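Side-chain contacts in fatty acid synthase 1, isoform A (Drosophila melanogaster, PDB 6FN6), which probably builds long-chain saturated fatty acids from acetyl-CoA and malonyl-CoA with NADPH, this piece being its dehydratase, enoylreductase and ketoreductase modifying region: residues R385-T388 against K389-E392; L406-L410 against P411-K415; C666-K670 against R671-Q675; S818-M822 against S823-K827; E856-T860 against G861-P865. All coordinates share one frame; numbering follows the deposited sequence.

Contact 1 of 5, residues R385-T388 against K389-E392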
loop_
_atom_site.group_PDB
_atom_site.type_symbol
_atom_site.label_atom_id
_atom_site.label_comp_id
_atom_site.label_asym_id
_atom_site.label_seq_id
_atom_site.Cartn_x
_atom_site.Cartn_y
_atom_site.Cartn_z
ATOM N N ARG A 385 76.005 32.486 26.643
ATOM C CA ARG A 385 76.090 32.753 28.075
ATOM C C ARG A 385 77.493 33.212 28.480
ATOM O O ARG A 385 78.480 32.806 27.864
ATOM C CB ARG A 385 75.717 31.499 28.869
ATOM C CG ARG A 385 74.263 31.068 28.740
ATOM C CD ARG A 385 73.410 31.583 29.890
ATOM N NE ARG A 385 73.174 33.022 29.807
ATOM C CZ ARG A 385 72.527 33.729 30.727
ATOM N NH1 ARG A 385 72.047 33.135 31.813
ATOM N NH2 ARG A 385 72.358 35.034 30.563
ATOM N N PRO A 386 77.583 34.065 29.516
ATOM C CA PRO A 386 78.889 34.569 29.958
ATOM C C PRO A 386 79.723 33.492 30.647
ATOM O O PRO A 386 80.943 33.460 30.489
ATOM C CB PRO A 386 78.519 35.688 30.933
ATOM C CG PRO A 386 77.196 35.289 31.474
ATOM C CD PRO A 386 76.484 34.585 30.350
ATOM N N ASP A 387 79.062 32.626 31.408
ATOM C CA ASP A 387 79.739 31.536 32.102
ATOM C C ASP A 387 79.585 30.232 31.324
ATOM O O ASP A 387 78.574 30.008 30.656
ATOM C CB ASP A 387 79.194 31.378 33.525
ATOM C CG ASP A 387 77.690 31.161 33.561
ATOM O OD1 ASP A 387 77.176 30.339 32.770
ATOM O OD2 ASP A 387 77.017 31.815 34.385
ATOM N N THR A 388 80.599 29.379 31.409
ATOM C CA THR A 388 80.618 28.126 30.663
ATOM C C THR A 388 79.955 27.003 31.457
ATOM O O THR A 388 79.846 25.874 30.979
ATOM C CB THR A 388 82.058 27.699 30.318
ATOM O OG1 THR A 388 82.745 27.317 31.515
ATOM C CG2 THR A 388 82.813 28.838 29.650
ATOM N N LYS A 389 79.515 27.317 32.670
ATOM C CA LYS A 389 78.971 26.310 33.572
ATOM C C LYS A 389 77.758 25.605 32.966
ATOM O O LYS A 389 77.572 24.403 33.160
ATOM C CB LYS A 389 78.613 26.955 34.913
ATOM C CG LYS A 389 79.831 27.189 35.799
ATOM C CD LYS A 389 79.534 28.123 36.961
ATOM C CE LYS A 389 80.769 28.310 37.831
ATOM N NZ LYS A 389 80.559 29.308 38.914
ATOM N N THR A 390 76.934 26.351 32.235
ATOM C CA THR A 390 75.778 25.770 31.560
ATOM C C THR A 390 76.245 24.699 30.577
ATOM O O THR A 390 75.709 23.591 30.544
ATOM C CB THR A 390 74.956 26.841 30.813
ATOM O OG1 THR A 390 74.562 27.872 31.727
ATOM C CG2 THR A 390 73.712 26.231 30.185
ATOM N N LEU A 391 77.249 25.042 29.777
ATOM C CA LEU A 391 77.825 24.108 28.817
ATOM C C LEU A 391 78.448 22.902 29.512
ATOM O O LEU A 391 78.212 21.760 29.119
ATOM C CB LEU A 391 78.879 24.814 27.961
ATOM C CG LEU A 391 79.677 23.942 26.990
ATOM C CD1 LEU A 391 78.763 23.291 25.971
ATOM C CD2 LEU A 391 80.757 24.763 26.298
ATOM N N GLU A 392 79.247 23.168 30.543
ATOM C CA GLU A 392 79.967 22.116 31.255
ATOM C C GLU A 392 79.042 20.999 31.726
ATOM O O GLU A 392 79.306 19.821 31.482
ATOM C CB GLU A 392 80.715 22.706 32.453
ATOM C CG GLU A 392 82.154 23.085 32.152
ATOM C CD GLU A 392 82.828 23.791 33.311
ATOM O OE1 GLU A 392 82.333 23.669 34.451
ATOM O OE2 GLU A 392 83.857 24.460 33.085
#
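Glu392 folds back over Thr388, the residue that leads the chain into helix 389-395, and meets it with backbone and side chain alike. The glutamate can be followed outward atom by atom. Its CB lies 3.6 Å from Thr388 O, and CG is still beside that same oxygen. Beyond CG the chain runs extended (chi2 174°), which carries CD past the carbonyl and up to the threonine hydroxyl. At the tip, OE2 takes a weak hydrogen bond from Thr388 OG1 at 3.4 Å, the two side chains crossing at a slant. The hydroxyl can give this bond because OG1 sits between its own backbone N and carbonyl carbon (chi1 69°), turned forward over the first helical turn. Alongside, Glu392 N donates to Thr388 O over 2.8 Å in a nearly straight bond, 164° at the hydrogen. Leu391 CB also brushes Thr388 O, at 3.3 Å.

Further back, Asp387 OD1 stands 3.7 Å from Thr390 OG1 and 3.8 Å from Lys389 N. Its negative charge near the N-terminal end of the helix is likely to be favourable there. Lys389 stretches away, leaving its NZ 6.3 Å from Asp387 OD2. Leu420 of helix 410-423 and Phe424 just after it pack on Thr388 and Leu391. This is the first turn of a helix that follows strand 374-380 in an alpha/beta domain, whose strand order is consistent with the methyltransferase-like fold of animal fatty acid synthases.

Contact 2 of 5, residues L406-L410 against P411-K415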
loop_
_atom_site.group_PDB
_atom_site.type_symbol
_atom_site.label_atom_id
_atom_site.label_comp_id
_atom_site.label_asym_id
_atom_site.label_seq_id
_atom_site.Cartn_x
_atom_site.Cartn_y
_atom_site.Cartn_z
ATOM N N LEU A 406 72.576 22.706 19.731
ATOM C CA LEU A 406 72.656 24.072 20.232
ATOM C C LEU A 406 72.194 25.080 19.185
ATOM O O LEU A 406 72.810 25.222 18.130
ATOM C CB LEU A 406 74.087 24.392 20.668
ATOM C CG LEU A 406 74.725 23.399 21.645
ATOM C CD1 LEU A 406 76.186 23.739 21.877
ATOM C CD2 LEU A 406 73.969 23.366 22.965
ATOM N N GLU A 407 71.098 25.772 19.480
ATOM C CA GLU A 407 70.645 26.873 18.641
ATOM C C GLU A 407 71.333 28.139 19.126
ATOM O O GLU A 407 71.228 28.504 20.297
ATOM C CB GLU A 407 69.120 27.018 18.683
ATOM C CG GLU A 407 68.593 28.292 18.028
ATOM C CD GLU A 407 67.075 28.314 17.896
ATOM O OE1 GLU A 407 66.451 27.232 17.924
ATOM O OE2 GLU A 407 66.505 29.419 17.766
ATOM N N GLU A 408 72.041 28.804 18.222
ATOM C CA GLU A 408 72.829 29.975 18.582
ATOM C C GLU A 408 72.569 31.125 17.622
ATOM O O GLU A 408 72.028 30.927 16.535
ATOM C CB GLU A 408 74.324 29.632 18.576
ATOM C CG GLU A 408 74.719 28.506 19.518
ATOM C CD GLU A 408 74.680 28.916 20.973
ATOM O OE1 GLU A 408 74.872 30.116 21.260
ATOM O OE2 GLU A 408 74.457 28.038 21.831
ATOM N N THR A 409 72.942 32.330 18.039
ATOM C CA THR A 409 72.937 33.471 17.134
ATOM C C THR A 409 74.221 33.423 16.315
ATOM O O THR A 409 75.301 33.181 16.854
ATOM C CB THR A 409 72.837 34.809 17.888
ATOM O OG1 THR A 409 74.008 35.001 18.691
ATOM C CG2 THR A 409 71.607 34.828 18.780
ATOM N N LEU A 410 74.099 33.653 15.013
ATOM C CA LEU A 410 75.224 33.502 14.095
ATOM C C LEU A 410 76.422 34.391 14.443
ATOM O O LEU A 410 77.551 33.903 14.502
ATOM C CB LEU A 410 74.774 33.786 12.661
ATOM C CG LEU A 410 75.812 33.536 11.560
ATOM C CD1 LEU A 410 76.412 32.137 11.649
ATOM C CD2 LEU A 410 75.188 33.752 10.195
ATOM N N PRO A 411 76.190 35.695 14.671
ATOM C CA PRO A 411 77.358 36.531 14.971
ATOM C C PRO A 411 78.148 36.038 16.179
ATOM O O PRO A 411 79.372 35.950 16.109
ATOM C CB PRO A 411 76.748 37.916 15.233
ATOM C CG PRO A 411 75.303 37.677 15.471
ATOM C CD PRO A 411 74.950 36.489 14.647
ATOM N N THR A 412 77.457 35.714 17.267
ATOM C CA THR A 412 78.120 35.249 18.480
ATOM C C THR A 412 78.792 33.898 18.263
ATOM O O THR A 412 79.937 33.695 18.669
ATOM C CB THR A 412 77.135 35.130 19.660
ATOM O OG1 THR A 412 76.075 34.228 19.316
ATOM C CG2 THR A 412 76.556 36.489 20.011
ATOM N N TYR A 413 78.079 32.977 17.625
ATOM C CA TYR A 413 78.604 31.636 17.407
ATOM C C TYR A 413 79.927 31.684 16.645
ATOM O O TYR A 413 80.811 30.852 16.858
ATOM C CB TYR A 413 77.597 30.775 16.644
ATOM C CG TYR A 413 78.154 29.427 16.253
ATOM C CD1 TYR A 413 78.486 28.488 17.221
ATOM C CD2 TYR A 413 78.364 29.098 14.922
ATOM C CE1 TYR A 413 79.004 27.255 16.873
ATOM C CE2 TYR A 413 78.883 27.867 14.564
ATOM C CZ TYR A 413 79.202 26.951 15.544
ATOM O OH TYR A 413 79.717 25.725 15.194
ATOM N N THR A 414 80.052 32.659 15.752
ATOM C CA THR A 414 81.240 32.788 14.915
ATOM C C THR A 414 82.441 33.340 15.687
ATOM O O THR A 414 83.537 32.788 15.611
ATOM C CB THR A 414 80.966 33.695 13.701
ATOM O OG1 THR A 414 79.860 33.175 12.955
ATOM C CG2 THR A 414 82.188 33.770 12.792
ATOM N N LYS A 415 82.236 34.430 16.421
ATOM C CA LYS A 415 83.352 35.138 17.038
ATOM C C LYS A 415 83.885 34.424 18.279
ATOM O O LYS A 415 85.069 34.535 18.595
ATOM C CB LYS A 415 82.949 36.572 17.406
ATOM C CG LYS A 415 81.777 36.686 18.373
ATOM C CD LYS A 415 81.402 38.147 18.600
ATOM C CE LYS A 415 80.191 38.298 19.514
ATOM N NZ LYS A 415 80.373 37.617 20.827
#
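Tyr413 N points straight at Thr409 O, 2.9 Å away with 164° at the hydrogen, closing the first turn of helix 410-423. Thr412 OG1 also donates to Thr409 O, at 2.8 Å, although the position of this hydroxyl is less certain. One residue on, Leu410 O is gripped twice by Thr414, through N at 3.1 Å and through OG1 at 2.9 Å. The two donors reach the oxygen from opposite faces of the carbonyl plane, the hydroxyl standing well above it. Thr414 can do this because its OG1 lies anti to its own carbonyl carbon (chi1 -57°), turned back down the helix; there it also comes within 3.8 Å of Leu410 CD1. The ring of Pro411 tucks against its predecessor, its CD 3.4 Å from Leu410 CB, and at this place in the first turn the proline nitrogen has no helical bond to lose.

Thr409 occupies the N-cap position, where strand 402-409 gives way to the helix. Strand and helix segments lie at 98° to each other, a strand-to-helix corner beside strands 374-380 and 438-445, the neighbours of strand 402-409 in a mixed sheet. Inside the corner, Glu408 CB packs 4.0 Å from Tyr413 CB.

What sets these two side chains lies further out. Glu408 bends at chi2 and spends its carboxylate on Leu383 N and Ser384 OG in the loop after strand 374-380. Tyr413 touches Val439 and Val441 of strand 438-445, and its OH makes a hydrogen bond with Glu431 OE2.

Contact 3 of 5, residues C666-K670 against R671-Q675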
loop_
_atom_site.group_PDB
_atom_site.type_symbol
_atom_site.label_atom_id
_atom_site.label_comp_id
_atom_site.label_asym_id
_atom_site.label_seq_id
_atom_site.Cartn_x
_atom_site.Cartn_y
_atom_site.Cartn_z
ATOM N N CYS A 666 31.399 21.514 -18.293
ATOM C CA CYS A 666 30.496 20.370 -18.329
ATOM C C CYS A 666 30.094 20.038 -19.761
ATOM O O CYS A 666 29.911 20.932 -20.587
ATOM C CB CYS A 666 29.249 20.637 -17.482
ATOM S SG CYS A 666 28.139 19.208 -17.331
ATOM N N VAL A 667 29.981 18.747 -20.053
ATOM C CA VAL A 667 29.488 18.290 -21.344
ATOM C C VAL A 667 27.981 18.073 -21.257
ATOM O O VAL A 667 27.517 17.186 -20.543
ATOM C CB VAL A 667 30.207 17.005 -21.794
ATOM C CG1 VAL A 667 29.670 16.528 -23.136
ATOM C CG2 VAL A 667 31.707 17.234 -21.873
ATOM N N ALA A 668 27.224 18.889 -21.985
ATOM C CA ALA A 668 25.766 18.829 -21.942
ATOM C C ALA A 668 25.184 18.294 -23.250
ATOM O O ALA A 668 25.785 18.441 -24.315
ATOM C CB ALA A 668 25.196 20.206 -21.639
ATOM N N SER A 669 24.018 17.661 -23.155
ATOM C CA SER A 669 23.308 17.148 -24.324
ATOM C C SER A 669 22.424 18.229 -24.950
ATOM O O SER A 669 21.656 18.886 -24.247
ATOM C CB SER A 669 22.460 15.935 -23.940
ATOM O OG SER A 669 21.636 15.528 -25.018
ATOM N N LYS A 670 22.530 18.409 -26.265
ATOM C CA LYS A 670 21.797 19.474 -26.947
ATOM C C LYS A 670 20.295 19.317 -26.758
ATOM O O LYS A 670 19.568 20.306 -26.665
ATOM C CB LYS A 670 22.112 19.491 -28.442
ATOM C CG LYS A 670 23.585 19.653 -28.786
ATOM C CD LYS A 670 23.795 19.624 -30.294
ATOM C CE LYS A 670 25.271 19.582 -30.664
ATOM N NZ LYS A 670 25.971 20.863 -30.363
ATOM N N ARG A 671 19.831 18.073 -26.696
ATOM C CA ARG A 671 18.412 17.815 -26.509
ATOM C C ARG A 671 17.932 18.469 -25.222
ATOM O O ARG A 671 16.822 18.997 -25.163
ATOM C CB ARG A 671 18.125 16.314 -26.482
ATOM C CG ARG A 671 18.474 15.592 -27.773
ATOM C CD ARG A 671 18.023 14.143 -27.722
ATOM N NE ARG A 671 18.751 13.374 -26.715
ATOM C CZ ARG A 671 19.819 12.620 -26.964
ATOM N NH1 ARG A 671 20.309 12.521 -28.195
ATOM N NH2 ARG A 671 20.403 11.961 -25.974
ATOM N N MET A 672 18.770 18.428 -24.191
ATOM C CA MET A 672 18.414 19.017 -22.909
ATOM C C MET A 672 19.169 20.324 -22.662
ATOM O O MET A 672 19.919 20.450 -21.695
ATOM C CB MET A 672 18.681 18.017 -21.780
ATOM C CG MET A 672 17.613 16.932 -21.671
ATOM S SD MET A 672 18.124 15.481 -20.730
ATOM C CE MET A 672 19.242 14.688 -21.884
ATOM N N MET A 673 18.949 21.297 -23.543
ATOM C CA MET A 673 19.503 22.638 -23.372
ATOM C C MET A 673 18.537 23.710 -23.870
ATOM O O MET A 673 17.830 23.522 -24.860
ATOM C CB MET A 673 20.847 22.808 -24.091
ATOM C CG MET A 673 22.012 22.105 -23.422
ATOM S SD MET A 673 23.617 22.712 -23.997
ATOM C CE MET A 673 23.747 22.005 -25.627
ATOM N N TRP A 674 18.521 24.836 -23.167
ATOM C CA TRP A 674 17.732 25.991 -23.567
ATOM C C TRP A 674 18.680 27.177 -23.720
ATOM O O TRP A 674 19.620 27.323 -22.941
ATOM C CB TRP A 674 16.654 26.316 -22.531
ATOM C CG TRP A 674 15.770 25.169 -22.164
ATOM C CD1 TRP A 674 14.525 24.900 -22.656
ATOM C CD2 TRP A 674 16.053 24.142 -21.206
ATOM N NE1 TRP A 674 14.019 23.766 -22.067
ATOM C CE2 TRP A 674 14.938 23.282 -21.173
ATOM C CE3 TRP A 674 17.142 23.868 -20.374
ATOM C CZ2 TRP A 674 14.882 22.166 -20.342
ATOM C CZ3 TRP A 674 17.084 22.758 -19.551
ATOM C CH2 TRP A 674 15.962 21.921 -19.541
ATOM N N GLN A 675 18.446 28.019 -24.720
ATOM C CA GLN A 675 19.219 29.249 -24.845
ATOM C C GLN A 675 18.605 30.309 -23.942
ATOM O O GLN A 675 17.419 30.617 -24.051
ATOM C CB GLN A 675 19.273 29.736 -26.294
ATOM C CG GLN A 675 20.155 28.884 -27.194
ATOM C CD GLN A 675 20.751 29.670 -28.350
ATOM O OE1 GLN A 675 20.889 30.892 -28.281
ATOM N NE2 GLN A 675 21.121 28.968 -29.414
#
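A tight turn, in which Ala668, Ser669 and Lys670 meet Met672 and Met673, takes the chain from strand 665-669 into strand 673-675. It sits in the enoylreductase, in a part consistent with the catalytic half of a medium-chain dehydrogenase/reductase fold. The strands do not form a hairpin: the first pairs with strand 601-611, the second with strand 652-656. A weak bond, Met672 N to Ser669 O at 2.9 Å, spans the bend.

Met673 fills the inside. Its CG passes 3.3 Å from Ser669 O, SD rests 3.8 Å from Ala668 CB, and a bend at chi3 (-74°) swings CE back to 3.5 Å from Lys670 CA, where it also meets Lys670 CG. Replacing Met673 by alanine is likely to leave Ala668 CB without its sulfur neighbour and open a gap under the Lys670 backbone. Val653 and Ala655 of strand 652-656 pack on the same methionine.

On the side of helix 844-860, Met672 CE reaches Ser669 CB at 4.0 Å. Arg671 bends at chi3, and its NE is hydrogen-bonded to Gln847 OE1 of that helix. One guanidinium face carries Ser669 OG, 3.7 Å above the plane and displaced toward the rim.

Contact 4 of 5, residues S818-M822 against S823-K827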
loop_
_atom_site.group_PDB
_atom_site.type_symbol
_atom_site.label_atom_id
_atom_site.label_comp_id
_atom_site.label_asym_id
_atom_site.label_seq_id
_atom_site.Cartn_x
_atom_site.Cartn_y
_atom_site.Cartn_z
ATOM N N SER A 818 7.399 1.010 1.620
ATOM C CA SER A 818 6.271 1.169 2.534
ATOM C C SER A 818 4.998 0.564 1.945
ATOM O O SER A 818 4.839 0.513 0.725
ATOM C CB SER A 818 6.044 2.646 2.855
ATOM O OG SER A 818 7.179 3.216 3.481
ATOM N N PRO A 819 4.080 0.106 2.810
ATOM C CA PRO A 819 2.840 -0.467 2.284
ATOM C C PRO A 819 1.838 0.608 1.882
ATOM O O PRO A 819 1.697 1.610 2.581
ATOM C CB PRO A 819 2.314 -1.300 3.457
ATOM C CG PRO A 819 2.933 -0.693 4.694
ATOM C CD PRO A 819 4.035 0.252 4.275
ATOM N N LEU A 820 1.161 0.396 0.759
ATOM C CA LEU A 820 0.152 1.334 0.279
ATOM C C LEU A 820 -1.219 0.676 0.251
ATOM O O LEU A 820 -1.419 -0.326 -0.434
ATOM C CB LEU A 820 0.512 1.843 -1.117
ATOM C CG LEU A 820 -0.485 2.809 -1.756
ATOM C CD1 LEU A 820 -0.483 4.139 -1.014
ATOM C CD2 LEU A 820 -0.172 3.007 -3.228
ATOM N N GLY A 821 -2.159 1.245 0.999
ATOM C CA GLY A 821 -3.524 0.755 1.000
ATOM C C GLY A 821 -4.150 0.895 -0.373
ATOM O O GLY A 821 -4.285 2.002 -0.890
ATOM N N MET A 822 -4.530 -0.231 -0.964
ATOM C CA MET A 822 -5.021 -0.244 -2.339
ATOM C C MET A 822 -6.495 0.161 -2.461
ATOM O O MET A 822 -7.057 0.133 -3.556
ATOM C CB MET A 822 -4.808 -1.630 -2.951
ATOM C CG MET A 822 -3.346 -1.960 -3.194
ATOM S SD MET A 822 -3.066 -3.603 -3.886
ATOM C CE MET A 822 -3.814 -3.417 -5.501
ATOM N N SER A 823 -7.122 0.526 -1.347
ATOM C CA SER A 823 -8.506 0.992 -1.382
ATOM C C SER A 823 -8.605 2.273 -2.207
ATOM O O SER A 823 -9.625 2.535 -2.845
ATOM C CB SER A 823 -9.043 1.234 0.031
ATOM O OG SER A 823 -8.421 2.352 0.637
ATOM N N VAL A 824 -7.540 3.070 -2.178
ATOM C CA VAL A 824 -7.492 4.337 -2.901
ATOM C C VAL A 824 -7.777 4.152 -4.386
ATOM O O VAL A 824 -8.261 5.069 -5.053
ATOM C CB VAL A 824 -6.124 5.025 -2.706
ATOM C CG1 VAL A 824 -5.006 4.166 -3.283
ATOM C CG2 VAL A 824 -6.124 6.412 -3.346
ATOM N N PHE A 825 -7.459 2.971 -4.906
ATOM C CA PHE A 825 -7.597 2.706 -6.331
ATOM C C PHE A 825 -9.039 2.373 -6.720
ATOM O O PHE A 825 -9.368 2.309 -7.905
ATOM C CB PHE A 825 -6.646 1.583 -6.748
ATOM C CG PHE A 825 -5.191 1.943 -6.600
ATOM C CD1 PHE A 825 -4.637 2.963 -7.357
ATOM C CD2 PHE A 825 -4.380 1.269 -5.700
ATOM C CE1 PHE A 825 -3.299 3.301 -7.224
ATOM C CE2 PHE A 825 -3.041 1.603 -5.563
ATOM C CZ PHE A 825 -2.501 2.621 -6.325
ATOM N N LEU A 826 -9.898 2.162 -5.726
ATOM C CA LEU A 826 -11.327 2.005 -5.988
ATOM C C LEU A 826 -11.900 3.273 -6.613
ATOM O O LEU A 826 -12.912 3.225 -7.310
ATOM C CB LEU A 826 -12.089 1.669 -4.703
ATOM C CG LEU A 826 -11.993 0.224 -4.212
ATOM C CD1 LEU A 826 -12.512 0.096 -2.785
ATOM C CD2 LEU A 826 -12.754 -0.703 -5.144
ATOM N N LYS A 827 -11.245 4.404 -6.365
ATOM C CA LYS A 827 -11.724 5.698 -6.845
ATOM C C LYS A 827 -11.290 5.979 -8.286
ATOM O O LYS A 827 -11.323 7.124 -8.737
ATOM C CB LYS A 827 -11.232 6.822 -5.929
ATOM C CG LYS A 827 -11.607 6.647 -4.465
ATOM C CD LYS A 827 -11.138 7.832 -3.634
ATOM C CE LYS A 827 -11.424 7.632 -2.153
ATOM N NZ LYS A 827 -10.963 8.790 -1.336
#
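Met822 and Phe825 do most of the work here, one leaving strand 819-821 and the other three residues further round a 3-10 turn. Phe825 N donates to Met822 O over 3.2 Å, with 153° at the hydrogen. The donor stands 62° out of the carbonyl plane, so the bond does not follow a lone pair. This i to i+3 pairing is the repeat of a 3-10 helix, and it draws the phenylalanine back over the strand end. There CD2 of the ring lies 4.0 Å from Met822 CB, and Phe825 CB sits 3.5 Å from Met822 O.

With its CG beside the backbone N (chi1 -65°), the Phe825 ring extends back along the chain until CZ comes within 3.9 Å of Leu820 CD2, the two side chains crossing at about a right angle. Val824 CG1 lies over one ring face, 3.8 Å above the plane and over its centre. That same methyl lies 3.3 Å from Gly821 O. With only a serine in place of Phe825, Leu820 CD2 and Val824 CG1 would probably lose the ring they both touch, and a gap would open beside Met822.

Phe831 of strand 830-833 touches both Leu820 and Phe825 within the chain, while Phe831 of the second subunit meets the Phe825 ring and packs on Met822. Ser823 N is hydrogen-bonded to Asn817 OD1 of the second subunit. Leu820 pairs in an antiparallel ladder with a strand of that subunit, so sheet continues across the dimer interface of the enoylreductase.

Contact 5 of 5, residues E856-T860 against G861-P865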
loop_
_atom_site.group_PDB
_atom_site.type_symbol
_atom_site.label_atom_id
_atom_site.label_comp_id
_atom_site.label_asym_id
_atom_site.label_seq_id
_atom_site.Cartn_x
_atom_site.Cartn_y
_atom_site.Cartn_z
ATOM N N GLU A 856 8.292 26.174 -24.234
ATOM C CA GLU A 856 7.028 26.860 -24.485
ATOM C C GLU A 856 6.583 27.662 -23.264
ATOM O O GLU A 856 5.990 28.730 -23.392
ATOM C CB GLU A 856 5.942 25.853 -24.875
ATOM C CG GLU A 856 4.605 26.488 -25.252
ATOM C CD GLU A 856 3.524 25.458 -25.534
ATOM O OE1 GLU A 856 2.459 25.842 -26.062
ATOM O OE2 GLU A 856 3.740 24.265 -25.230
ATOM N N GLY A 857 6.864 27.130 -22.080
ATOM C CA GLY A 857 6.436 27.749 -20.839
ATOM C C GLY A 857 7.077 29.091 -20.537
ATOM O O GLY A 857 6.430 29.983 -19.991
ATOM N N ILE A 858 8.350 29.234 -20.887
ATOM C CA ILE A 858 9.095 30.452 -20.587
ATOM C C ILE A 858 8.469 31.660 -21.277
ATOM O O ILE A 858 8.284 32.705 -20.654
ATOM C CB ILE A 858 10.578 30.289 -20.982
ATOM C CG1 ILE A 858 11.218 29.164 -20.162
ATOM C CG2 ILE A 858 11.341 31.595 -20.771
ATOM C CD1 ILE A 858 12.601 28.745 -20.637
ATOM N N LYS A 859 8.141 31.519 -22.556
ATOM C CA LYS A 859 7.516 32.605 -23.304
ATOM C C LYS A 859 6.133 32.941 -22.743
ATOM O O LYS A 859 5.742 34.105 -22.684
ATOM C CB LYS A 859 7.418 32.250 -24.790
ATOM C CG LYS A 859 6.779 30.903 -25.082
ATOM C CD LYS A 859 6.570 30.694 -26.574
ATOM C CE LYS A 859 7.887 30.546 -27.317
ATOM N NZ LYS A 859 7.679 30.460 -28.788
ATOM N N THR A 860 5.400 31.913 -22.329
ATOM C CA THR A 860 4.059 32.092 -21.781
ATOM C C THR A 860 4.105 32.920 -20.500
ATOM O O THR A 860 3.152 33.631 -20.175
ATOM C CB THR A 860 3.388 30.740 -21.484
ATOM O OG1 THR A 860 3.393 29.931 -22.667
ATOM C CG2 THR A 860 1.951 30.936 -21.009
ATOM N N GLY A 861 5.214 32.811 -19.775
ATOM C CA GLY A 861 5.361 33.471 -18.489
ATOM C C GLY A 861 5.127 32.545 -17.310
ATOM O O GLY A 861 5.232 32.960 -16.157
ATOM N N ALA A 862 4.804 31.288 -17.596
ATOM C CA ALA A 862 4.575 30.306 -16.544
ATOM C C ALA A 862 5.889 29.939 -15.859
ATOM O O ALA A 862 5.915 29.656 -14.660
ATOM C CB ALA A 862 3.910 29.065 -17.113
ATOM N N VAL A 863 6.973 29.938 -16.630
ATOM C CA VAL A 863 8.292 29.621 -16.097
ATOM C C VAL A 863 8.984 30.898 -15.635
ATOM O O VAL A 863 9.368 31.737 -16.450
ATOM C CB VAL A 863 9.149 28.876 -17.141
ATOM C CG1 VAL A 863 10.525 28.541 -16.580
ATOM C CG2 VAL A 863 8.440 27.616 -17.611
ATOM N N VAL A 864 9.136 31.037 -14.322
ATOM C CA VAL A 864 9.812 32.186 -13.732
ATOM C C VAL A 864 11.054 31.708 -12.981
ATOM O O VAL A 864 11.010 30.681 -12.303
ATOM C CB VAL A 864 8.863 32.965 -12.797
ATOM C CG1 VAL A 864 9.574 34.155 -12.155
ATOM C CG2 VAL A 864 7.641 33.433 -13.560
ATOM N N PRO A 865 12.170 32.446 -13.097
ATOM C CA PRO A 865 13.322 32.027 -12.295
ATOM C C PRO A 865 13.040 32.168 -10.803
ATOM O O PRO A 865 12.248 33.019 -10.403
ATOM C CB PRO A 865 14.434 32.978 -12.750
ATOM C CG PRO A 865 13.723 34.170 -13.277
ATOM C CD PRO A 865 12.469 33.643 -13.903
#
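The flat group at the centre is the peptide between Gly857 and Ile858. Val863 CG2 lies over one face of it, almost directly above Gly857 C at 3.5 Å and 3.7 Å from Ile858 N. Three N-H groups gather round Gly857 O, all in weak bonds: Gly861 N at 3.1 Å, Ala862 N at 3.2 Å and Val863 N at 3.4 Å. Val863 N comes from well above the plane, on the side of the valine methyl; Ala862 N is on that side too, Gly861 N on the other.

Gly861 N also bonds to Ile858 O, at 3.2 Å. Together with Ala862 N on Gly857 O this gives the nested 6→1 and 5→2 bonds of a Schellman motif, both weak here, ending helix 844-860 in the enoylreductase. Gly861 takes the positive phi (100°) the motif requires, where a CB would be jammed against Thr860 O.

Past the glycine the chain doubles back, and Val863 CB and CG1 settle obliquely against Ile858 CG1, the CB at 3.7 Å. Gly857, having no side chain, makes room for Val863 CG2. Further out, Tyr692 and Tyr696 of helix 689-702 pack on Val863, and Ala862 O accepts a hydrogen bond from Ser726 OG.

The five contacts fall into two groups. Contacts 1 and 2 share what is probably the methyltransferase-like domain, their centres 14 Å apart and nearest atoms about 5 Å apart; helix 410-423, begun in contact 2, packs on contact 1. Contacts 3, 4 and 5 belong to the enoylreductase. Helix 844-860 ends in contact 5, and its Gln847 holds Arg671 of contact 3; those two centres are 18 Å apart. Contact 4, at the dimer interface, lies 39 Å from contact 3 and 36 Å from contact 5, centre to centre. The centres of contacts 1 and 4 are 93 Å apart. All five lie away from His24 and Asp175, the predicted dehydratase residues.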